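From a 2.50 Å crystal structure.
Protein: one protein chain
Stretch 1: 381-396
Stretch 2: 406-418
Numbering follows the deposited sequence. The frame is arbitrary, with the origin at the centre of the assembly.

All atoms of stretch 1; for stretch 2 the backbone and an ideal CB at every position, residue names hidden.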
# COMPACT_ATOMS: atom_id res chain seq x y z
N LEU B 381 -17.74 4.25 -15.94
CA LEU B 381 -16.32 4.58 -15.82
C LEU B 381 -15.98 5.72 -14.86
O LEU B 381 -14.80 5.87 -14.52
CB LEU B 381 -15.70 4.85 -17.21
CG LEU B 381 -15.90 3.82 -18.31
CD1 LEU B 381 -15.33 4.31 -19.57
CD2 LEU B 381 -15.30 2.46 -17.93
N SER B 382 -17.01 6.46 -14.37
CA SER B 382 -16.86 7.55 -13.38
C SER B 382 -17.83 7.38 -12.22
O SER B 382 -18.93 6.89 -12.43
CB SER B 382 -17.04 8.92 -14.02
OG SER B 382 -16.08 9.10 -15.06
N ASP B 383 -17.42 7.76 -11.01
CA ASP B 383 -18.27 7.64 -9.82
C ASP B 383 -19.05 8.95 -9.49
O ASP B 383 -19.04 9.44 -8.35
CB ASP B 383 -17.48 7.06 -8.61
CG ASP B 383 -16.29 7.87 -8.12
OD1 ASP B 383 -15.93 8.87 -8.79
OD2 ASP B 383 -15.69 7.48 -7.11
N HIS B 384 -19.75 9.48 -10.50
CA HIS B 384 -20.60 10.66 -10.37
C HIS B 384 -21.77 10.36 -9.44
O HIS B 384 -22.34 9.27 -9.53
CB HIS B 384 -21.12 11.10 -11.74
CG HIS B 384 -20.07 11.59 -12.68
ND1 HIS B 384 -19.11 12.49 -12.27
CD2 HIS B 384 -19.89 11.32 -13.99
CE1 HIS B 384 -18.36 12.73 -13.33
NE2 HIS B 384 -18.79 12.05 -14.39
N SER B 385 -22.10 11.31 -8.55
CA SER B 385 -23.20 11.21 -7.56
C SER B 385 -24.52 10.79 -8.20
O SER B 385 -25.25 9.99 -7.61
CB SER B 385 -23.36 12.54 -6.83
OG SER B 385 -22.32 12.72 -5.90
N GLU B 386 -24.79 11.30 -9.42
CA GLU B 386 -25.99 11.03 -10.22
C GLU B 386 -26.16 9.55 -10.51
O GLU B 386 -27.29 9.08 -10.62
CB GLU B 386 -25.95 11.82 -11.54
CG GLU B 386 -25.92 13.33 -11.35
CD GLU B 386 -24.56 14.00 -11.37
OE1 GLU B 386 -23.64 13.51 -10.68
OE2 GLU B 386 -24.43 15.04 -12.05
N PHE B 387 -25.04 8.82 -10.63
CA PHE B 387 -25.02 7.39 -10.96
C PHE B 387 -25.35 6.47 -9.78
O PHE B 387 -25.58 5.28 -10.00
CB PHE B 387 -23.68 7.01 -11.62
CG PHE B 387 -23.31 7.70 -12.92
CD1 PHE B 387 -22.00 7.68 -13.39
CD2 PHE B 387 -24.28 8.32 -13.71
CE1 PHE B 387 -21.66 8.28 -14.61
CE2 PHE B 387 -23.94 8.92 -14.93
CZ PHE B 387 -22.63 8.89 -15.37
N LYS B 388 -25.40 7.01 -8.55
CA LYS B 388 -25.67 6.23 -7.33
C LYS B 388 -27.10 5.73 -7.30
O LYS B 388 -27.33 4.53 -7.16
CB LYS B 388 -25.31 7.04 -6.06
CG LYS B 388 -23.83 7.40 -5.97
CD LYS B 388 -23.52 8.35 -4.83
CE LYS B 388 -22.04 8.69 -4.81
NZ LYS B 388 -21.69 9.54 -3.63
N ASN B 389 -28.04 6.65 -7.55
CA ASN B 389 -29.48 6.44 -7.53
C ASN B 389 -30.09 6.37 -8.94
O ASN B 389 -30.74 7.32 -9.39
CB ASN B 389 -30.13 7.51 -6.67
CG ASN B 389 -29.53 7.61 -5.28
OD1 ASN B 389 -29.80 6.77 -4.40
ND2 ASN B 389 -28.70 8.62 -5.06
N LEU B 390 -29.85 5.23 -9.63
CA LEU B 390 -30.37 4.95 -10.97
C LEU B 390 -31.30 3.74 -10.91
O LEU B 390 -30.91 2.69 -10.41
CB LEU B 390 -29.23 4.69 -12.00
CG LEU B 390 -28.21 5.80 -12.34
CD1 LEU B 390 -27.14 5.29 -13.27
CD2 LEU B 390 -28.88 7.01 -12.98
N SER B 391 -32.54 3.89 -11.41
CA SER B 391 -33.56 2.83 -11.44
C SER B 391 -33.65 2.23 -12.85
O SER B 391 -33.01 2.74 -13.76
CB SER B 391 -34.91 3.38 -11.01
OG SER B 391 -35.81 2.32 -10.69
N ASP B 392 -34.44 1.14 -13.03
CA ASP B 392 -34.65 0.44 -14.31
C ASP B 392 -35.29 1.37 -15.38
O ASP B 392 -35.13 1.13 -16.58
CB ASP B 392 -35.52 -0.82 -14.12
CG ASP B 392 -35.11 -1.76 -12.98
OD1 ASP B 392 -35.17 -2.99 -13.17
OD2 ASP B 392 -34.81 -1.25 -11.87
N SER B 393 -36.01 2.42 -14.90
CA SER B 393 -36.70 3.44 -15.69
C SER B 393 -35.76 4.18 -16.65
O SER B 393 -36.17 4.53 -17.76
CB SER B 393 -37.37 4.45 -14.76
OG SER B 393 -37.84 3.86 -13.55
N HIS B 394 -34.50 4.43 -16.20
CA HIS B 394 -33.45 5.14 -16.95
C HIS B 394 -32.91 4.35 -18.14
O HIS B 394 -32.46 4.94 -19.12
CB HIS B 394 -32.28 5.47 -16.02
CG HIS B 394 -32.65 6.32 -14.85
ND1 HIS B 394 -32.57 7.70 -14.91
CD2 HIS B 394 -33.08 5.95 -13.62
CE1 HIS B 394 -32.95 8.13 -13.72
NE2 HIS B 394 -33.27 7.11 -12.91
N PHE B 395 -32.94 3.03 -18.03
CA PHE B 395 -32.41 2.10 -19.02
C PHE B 395 -33.48 1.45 -19.93
O PHE B 395 -33.15 0.52 -20.69
CB PHE B 395 -31.52 1.04 -18.31
CG PHE B 395 -30.60 1.66 -17.28
CD1 PHE B 395 -29.45 2.34 -17.67
CD2 PHE B 395 -30.89 1.60 -15.93
CE1 PHE B 395 -28.61 2.94 -16.73
CE2 PHE B 395 -30.05 2.20 -14.98
CZ PHE B 395 -28.92 2.86 -15.39
N ASP B 396 -34.74 1.97 -19.91
CA ASP B 396 -35.84 1.44 -20.73
C ASP B 396 -35.56 1.38 -22.24
O ASP B 396 -35.90 0.39 -22.88
CB ASP B 396 -37.17 2.15 -20.42
CG ASP B 396 -37.97 1.53 -19.28
OD1 ASP B 396 -37.45 0.60 -18.62
OD2 ASP B 396 -39.11 1.99 -19.04
N UNK B 406 -17.36 -0.34 -13.48
CA UNK B 406 -15.95 -0.43 -13.14
C UNK B 406 -15.61 0.36 -11.87
O UNK B 406 -14.49 0.24 -11.37
CB UNK B 406 -15.10 0.07 -14.31
N UNK B 407 -16.57 1.17 -11.36
CA UNK B 407 -16.41 2.04 -10.18
C UNK B 407 -17.21 1.62 -8.93
O UNK B 407 -16.95 2.16 -7.86
CB UNK B 407 -16.82 3.46 -10.56
N UNK B 408 -18.17 0.66 -9.07
CA UNK B 408 -19.05 0.18 -7.99
C UNK B 408 -19.82 1.36 -7.34
O UNK B 408 -19.88 1.49 -6.11
CB UNK B 408 -18.23 -0.56 -6.93
N UNK B 409 -20.39 2.22 -8.20
CA UNK B 409 -21.11 3.44 -7.84
C UNK B 409 -22.63 3.25 -7.65
O UNK B 409 -23.21 3.89 -6.76
CB UNK B 409 -20.87 4.50 -8.92
N UNK B 410 -23.27 2.37 -8.45
CA UNK B 410 -24.71 2.11 -8.38
C UNK B 410 -25.06 1.42 -7.07
O UNK B 410 -24.57 0.32 -6.79
CB UNK B 410 -25.17 1.26 -9.57
N UNK B 411 -25.90 2.07 -6.27
CA UNK B 411 -26.30 1.53 -4.97
C UNK B 411 -27.76 1.03 -4.94
O UNK B 411 -28.13 0.28 -4.04
CB UNK B 411 -26.11 2.60 -3.90
N UNK B 412 -28.54 1.34 -5.99
CA UNK B 412 -29.94 0.91 -6.15
C UNK B 412 -30.03 -0.46 -6.84
O UNK B 412 -29.44 -0.64 -7.91
CB UNK B 412 -30.72 1.95 -6.95
N UNK B 413 -30.77 -1.42 -6.24
CA UNK B 413 -30.96 -2.75 -6.84
C UNK B 413 -32.01 -2.72 -7.95
O UNK B 413 -32.96 -1.93 -7.88
CB UNK B 413 -31.37 -3.76 -5.77
N UNK B 414 -31.84 -3.58 -8.97
CA UNK B 414 -32.73 -3.67 -10.13
C UNK B 414 -33.43 -5.04 -10.21
O UNK B 414 -33.26 -5.88 -9.33
CB UNK B 414 -31.94 -3.41 -11.41
N UNK B 415 -34.21 -5.25 -11.30
CA UNK B 415 -34.89 -6.51 -11.60
C UNK B 415 -34.77 -6.80 -13.09
O UNK B 415 -34.19 -7.83 -13.46
CB UNK B 415 -36.36 -6.46 -11.18
N UNK B 416 -35.24 -5.87 -13.95
CA UNK B 416 -35.15 -5.99 -15.41
C UNK B 416 -33.69 -5.89 -15.88
O UNK B 416 -33.32 -6.53 -16.86
CB UNK B 416 -36.00 -4.91 -16.08
N UNK B 417 -32.88 -5.07 -15.16
CA UNK B 417 -31.49 -4.75 -15.49
C UNK B 417 -30.51 -5.74 -14.85
O UNK B 417 -30.60 -6.00 -13.64
CB UNK B 417 -31.16 -3.33 -15.04
N UNK B 418 -29.56 -6.27 -15.66
CA UNK B 418 -28.49 -7.15 -15.18
C UNK B 418 -27.28 -6.29 -14.78
O UNK B 418 -26.64 -5.68 -15.65
CB UNK B 418 -28.10 -8.17 -16.25

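At position 406 the CA-to-CB bond points toward stretch 1, the ideal CB 4.3 Å from L381 CD2. A small or branched side chain suits the space. T406 brings OG1 3.6 Å from L381 CD2.

Position 407 also points toward stretch 1, its ideal CB 4.1 Å from D383 CB. Aliphatic carbons could cover the backbone here, and the carboxylate of D383 favours a positive end. K407 supplies both: CG packs 3.6 Å from L381 O, while NZ stops 4.2 Å from D383 OD2, opposite charges near each other, but too far apart for a salt bridge.

Position 408 points away, with nothing of stretch 1 within reach and both phi and psi positive (56/47), a region that glycine, asparagine and aspartate tolerate best. It is N408.

Position 409 faces a hollow lined by D383 CA, F387 CB and S382 O, which suits a compact apolar group such as valine, isoleucine or leucine. V409 spreads its two methyls: CG1 lies 3.8 Å from F387 CB, and CG2 lies 3.7 Å from D383 CA.

At 410 the bond points away overall, yet the ideal CB is 4.1 Å from F387 O. Several apolar types would fit; V410 places CG2 3.6 Å from F387 O.

Position 411 points sideways, and its backbone does the main work: N donates to K388 O at 3.0 Å, nearly straight at 169°. Any residue with a free amide could serve, so proline is disfavoured. K411 leaves its long chain at the margin.

Position 412 points toward stretch 1 with its ideal CB only 3.5 Å from L390 O, an acceptor that invites a small donor. Serine, threonine or cysteine could be considered. S412 in the p rotamer donates from OG to L390 O at a very short 2.4 Å.

From 414 the bond runs sideways, but a long side chain could reach the F395 ring. F414 does so, CE1 lying 3.6 Å from F395 CE2 with the ring planes oblique at 70°; its edge meets D392 OD2, 3.4 Å from CD1.

The amides N of 415 and 416 donate to D392 OD1 at 3.1 and 3.0 Å. Neutral or basic side chains would seem easiest beside D392, yet the residues are E415 and D416, and D416 OD2 sits 3.0 Å from D392 OD1, two acceptors without a hydrogen bond.

Position 417 points toward F395, favouring an aliphatic group; V417 CG2 lies 4.1 Å from F395 CD2. Positions 413, pointing away, and 418, out of reach, permit many types; they are S413 and L418.

Stretch 2 406-418: TKNVVKSSFEDVL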
# COMPACT_ATOMS: atom_id res chain seq x y z
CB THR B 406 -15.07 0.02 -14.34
OG1 THR B 406 -15.18 1.42 -14.52
CG2 THR B 406 -15.40 -0.71 -15.62
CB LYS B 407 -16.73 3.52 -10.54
CG LYS B 407 -15.76 4.18 -11.51
CD LYS B 407 -14.35 4.40 -10.93
CE LYS B 407 -14.24 5.54 -9.96
NZ LYS B 407 -12.82 5.82 -9.64
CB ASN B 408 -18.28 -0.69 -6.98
CG ASN B 408 -19.15 -1.45 -6.00
OD1 ASN B 408 -20.22 -1.95 -6.32
ND2 ASN B 408 -18.68 -1.56 -4.78
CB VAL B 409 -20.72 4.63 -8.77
CG1 VAL B 409 -21.29 4.48 -10.18
CG2 VAL B 409 -21.11 5.97 -8.16
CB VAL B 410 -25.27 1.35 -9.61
CG1 VAL B 410 -26.80 1.42 -9.62
CG2 VAL B 410 -24.71 1.91 -10.90
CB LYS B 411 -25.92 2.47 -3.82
CG LYS B 411 -24.41 2.69 -3.77
CD LYS B 411 -23.87 3.19 -2.43
CE LYS B 411 -22.35 3.16 -2.40
NZ LYS B 411 -21.73 3.98 -3.48
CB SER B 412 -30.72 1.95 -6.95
OG SER B 412 -30.06 2.23 -8.17
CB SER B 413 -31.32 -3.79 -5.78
OG SER B 413 -31.30 -5.10 -6.34
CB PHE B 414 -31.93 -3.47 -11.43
CG PHE B 414 -31.01 -2.27 -11.49
CD1 PHE B 414 -31.45 -1.07 -12.04
CD2 PHE B 414 -29.69 -2.37 -11.08
CE1 PHE B 414 -30.58 0.02 -12.15
CE2 PHE B 414 -28.83 -1.27 -11.18
CZ PHE B 414 -29.28 -0.09 -11.72
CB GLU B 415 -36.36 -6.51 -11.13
CG GLU B 415 -36.85 -7.90 -10.72
CD GLU B 415 -37.27 -8.82 -11.85
OE1 GLU B 415 -38.42 -8.68 -12.33
OE2 GLU B 415 -36.46 -9.69 -12.24
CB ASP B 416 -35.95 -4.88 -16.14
CG ASP B 416 -37.33 -4.56 -15.60
OD1 ASP B 416 -38.27 -5.35 -15.88
OD2 ASP B 416 -37.49 -3.50 -14.97
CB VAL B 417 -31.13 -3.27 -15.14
CG1 VAL B 417 -29.79 -2.87 -15.74
CG2 VAL B 417 -32.22 -2.29 -15.59
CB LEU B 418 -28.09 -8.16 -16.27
CG LEU B 418 -29.04 -9.31 -16.54
CD1 LEU B 418 -28.79 -9.88 -17.91
CD2 LEU B 418 -28.90 -10.40 -15.50
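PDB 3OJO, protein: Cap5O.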